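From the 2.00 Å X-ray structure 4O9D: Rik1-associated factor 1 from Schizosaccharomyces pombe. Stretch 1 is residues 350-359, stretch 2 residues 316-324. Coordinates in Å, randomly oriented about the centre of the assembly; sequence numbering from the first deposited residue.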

# COMPACT_ATOMS: atom_id res chain seq x y z
N LEU A 350 6.55 1.15 -18.53
CA LEU A 350 6.36 2.55 -18.16
C LEU A 350 6.19 2.73 -16.64
O LEU A 350 5.64 1.86 -15.95
CB LEU A 350 5.14 3.12 -18.87
CG LEU A 350 5.31 3.28 -20.38
CD1 LEU A 350 4.07 3.84 -21.01
CD2 LEU A 350 6.51 4.16 -20.70
N PHE A 351 6.66 3.87 -16.14
CA PHE A 351 6.55 4.20 -14.72
C PHE A 351 5.51 5.32 -14.60
O PHE A 351 5.42 6.19 -15.48
CB PHE A 351 7.93 4.65 -14.20
CG PHE A 351 7.98 4.97 -12.72
CD1 PHE A 351 7.63 4.01 -11.76
CD2 PHE A 351 8.43 6.21 -12.28
CE1 PHE A 351 7.70 4.31 -10.41
CE2 PHE A 351 8.53 6.51 -10.92
CZ PHE A 351 8.15 5.55 -9.98
N VAL A 352 4.71 5.26 -13.55
CA VAL A 352 3.64 6.20 -13.35
C VAL A 352 3.63 6.77 -11.93
O VAL A 352 3.56 6.02 -10.93
CB VAL A 352 2.26 5.54 -13.62
CG1 VAL A 352 1.15 6.56 -13.49
CG2 VAL A 352 2.24 4.89 -15.00
N THR A 353 3.61 8.09 -11.84
CA THR A 353 3.68 8.76 -10.56
C THR A 353 2.60 9.83 -10.45
O THR A 353 2.20 10.44 -11.45
CB THR A 353 5.09 9.37 -10.31
OG1 THR A 353 5.36 10.43 -11.23
CG2 THR A 353 6.16 8.31 -10.43
N GLY A 354 2.10 10.03 -9.24
CA GLY A 354 1.06 11.02 -9.00
C GLY A 354 1.42 11.88 -7.82
O GLY A 354 1.77 11.37 -6.74
N GLY A 355 1.31 13.20 -8.00
CA GLY A 355 1.79 14.11 -6.98
C GLY A 355 0.77 15.12 -6.50
O GLY A 355 -0.43 15.04 -6.79
N SER A 356 1.26 16.10 -5.76
CA SER A 356 0.36 17.06 -5.14
C SER A 356 -0.01 18.19 -6.08
O SER A 356 -0.79 19.07 -5.70
CB SER A 356 0.96 17.61 -3.83
OG SER A 356 2.13 18.38 -4.07
N ASP A 357 0.54 18.19 -7.30
CA ASP A 357 0.05 19.07 -8.35
C ASP A 357 -1.27 18.50 -8.89
O ASP A 357 -1.91 19.12 -9.75
CB ASP A 357 1.08 19.26 -9.49
CG ASP A 357 1.63 17.93 -10.04
OD1 ASP A 357 1.30 16.86 -9.48
OD2 ASP A 357 2.42 17.94 -11.03
N GLY A 358 -1.68 17.32 -8.40
CA GLY A 358 -2.88 16.68 -8.90
C GLY A 358 -2.70 15.95 -10.23
O GLY A 358 -3.66 15.47 -10.82
N ILE A 359 -1.46 15.85 -10.72
CA ILE A 359 -1.24 15.24 -12.03
C ILE A 359 -0.67 13.84 -11.91
O ILE A 359 0.18 13.56 -11.07
CB ILE A 359 -0.25 16.08 -12.89
CG1 ILE A 359 -0.67 17.56 -12.91
CG2 ILE A 359 -0.17 15.53 -14.32
CD1 ILE A 359 -1.89 17.85 -13.76
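Stretch 2, residues 316-324: LLKHGKTKM

Stretch 2 arrives as a strand, 316-318, and then continues in open loop conformation, most of its phi/psi pairs from H319 to T322 remaining extended (K321 -63/145, T322 -66/148). It runs in the same general sense as stretch 1: contacts advance from F351 with L317, through T353 with H319, to D357 with G320-K323. The backbones draw closer along the way, from 6.3 Å between G355 CA and H319 CA to 4.4 Å between D357 CA and T322 CA.

In the strand of stretch 1, side chains alternate. F351 and T353 point toward stretch 2, whereas V352 points away and makes no contact. F351 CD2 lies 3.8 Å from L317 CD1, which meets the ring at its edge. T353, chi1 66° (p), brings OG1 to 2.9 Å from H319 NE2 in a hydrogen bond whose donor the geometry leaves open; a water also links T353 OG1 (3.3 Å) to L317 O (2.7 Å).

G355 opens a type I turn ending at G358, closed by G358 N to G355 O at 3.1 Å. Its CA sits over one face of the H319 ring, 4.2 Å from the centroid and 26° off the normal. An ideal CB here would fall 2.9 Å from H319 ND1, a clash, so the ring packs where a side chain would project.

Within the turn, S356 O accepts from K323 N at 2.7 Å (166°), fixing backbone to backbone, while T322 OG1 donates only weakly to S356 OG at 3.4 Å. D357 is held at both carboxylate oxygens: H319 ND1 donates to OD1 at 2.9 Å (154°), and G320 N to OD2 at 2.9 Å (173°). D357 OD1 also accepts from I359 N at 3.2 Å, bracing the carboxylate within its own stretch. At G358, an ideal CB would clash with K323 CD at 2.9 Å. Finally, I359 O approaches H319 CE1 to 3.0 Å at the ring edge.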

# COMPACT_ATOMS: atom_id res chain seq x y z
N LEU A 316 15.86 12.48 -12.44
CA LEU A 316 15.04 13.11 -11.44
C LEU A 316 13.72 13.50 -12.10
O LEU A 316 13.68 14.33 -13.04
CB LEU A 316 15.78 14.30 -10.89
CG LEU A 316 15.07 15.17 -9.87
CD1 LEU A 316 14.24 14.35 -8.96
CD2 LEU A 316 16.12 15.95 -9.09
N LEU A 317 12.64 12.88 -11.64
CA LEU A 317 11.34 12.99 -12.29
C LEU A 317 10.45 13.90 -11.45
O LEU A 317 9.94 13.47 -10.42
CB LEU A 317 10.69 11.62 -12.37
CG LEU A 317 11.56 10.44 -12.80
CD1 LEU A 317 10.69 9.20 -12.63
CD2 LEU A 317 12.06 10.58 -14.24
N LYS A 318 10.25 15.13 -11.91
CA LYS A 318 9.64 16.17 -11.08
C LYS A 318 8.15 16.38 -11.32
O LYS A 318 7.67 16.30 -12.45
CB LYS A 318 10.36 17.49 -11.32
CG LYS A 318 11.78 17.53 -10.80
CD LYS A 318 12.52 18.78 -11.31
CE LYS A 318 13.69 19.13 -10.39
NZ LYS A 318 14.48 20.31 -10.84
N HIS A 319 7.41 16.68 -10.26
CA HIS A 319 6.05 17.19 -10.45
C HIS A 319 6.05 18.70 -10.21
O HIS A 319 7.05 19.28 -9.81
CB HIS A 319 5.05 16.51 -9.51
CG HIS A 319 4.58 15.18 -10.01
ND1 HIS A 319 3.28 14.94 -10.39
CD2 HIS A 319 5.25 14.03 -10.21
CE1 HIS A 319 3.17 13.69 -10.80
NE2 HIS A 319 4.35 13.12 -10.70
N GLY A 320 4.90 19.31 -10.43
CA GLY A 320 4.79 20.75 -10.36
C GLY A 320 4.34 21.28 -9.02
O GLY A 320 4.29 20.57 -8.02
N LYS A 321 4.01 22.56 -9.00
CA LYS A 321 3.66 23.24 -7.76
C LYS A 321 2.41 22.60 -7.18
O LYS A 321 1.53 22.18 -7.91
CB LYS A 321 3.41 24.73 -8.00
CG LYS A 321 4.11 25.32 -9.23
CD LYS A 321 5.62 25.07 -9.24
CE LYS A 321 6.39 26.25 -9.83
NZ LYS A 321 5.88 26.70 -11.17
N THR A 322 2.35 22.54 -5.86
CA THR A 322 1.28 21.85 -5.17
C THR A 322 -0.05 22.55 -5.41
O THR A 322 -0.09 23.76 -5.58
CB THR A 322 1.56 21.82 -3.67
OG1 THR A 322 0.49 21.18 -2.98
CG2 THR A 322 1.74 23.26 -3.14
N LYS A 323 -1.13 21.78 -5.44
CA LYS A 323 -2.46 22.34 -5.56
C LYS A 323 -3.01 22.70 -4.18
O LYS A 323 -4.02 23.38 -4.06
CB LYS A 323 -3.41 21.36 -6.26
CG LYS A 323 -3.35 21.40 -7.78
CD LYS A 323 -4.46 20.56 -8.38
CE LYS A 323 -4.81 20.97 -9.81
NZ LYS A 323 -6.08 20.32 -10.29
N MET A 324 -2.32 22.23 -3.14
CA MET A 324 -2.77 22.46 -1.76
C MET A 324 -2.54 23.91 -1.35
O MET A 324 -1.40 24.37 -1.24
CB MET A 324 -2.04 21.52 -0.79
CG MET A 324 -2.33 20.04 -0.98
SD MET A 324 -4.10 19.69 -1.14
CE MET A 324 -4.63 19.73 0.57
O HOH W 1 7.92 11.77 -9.73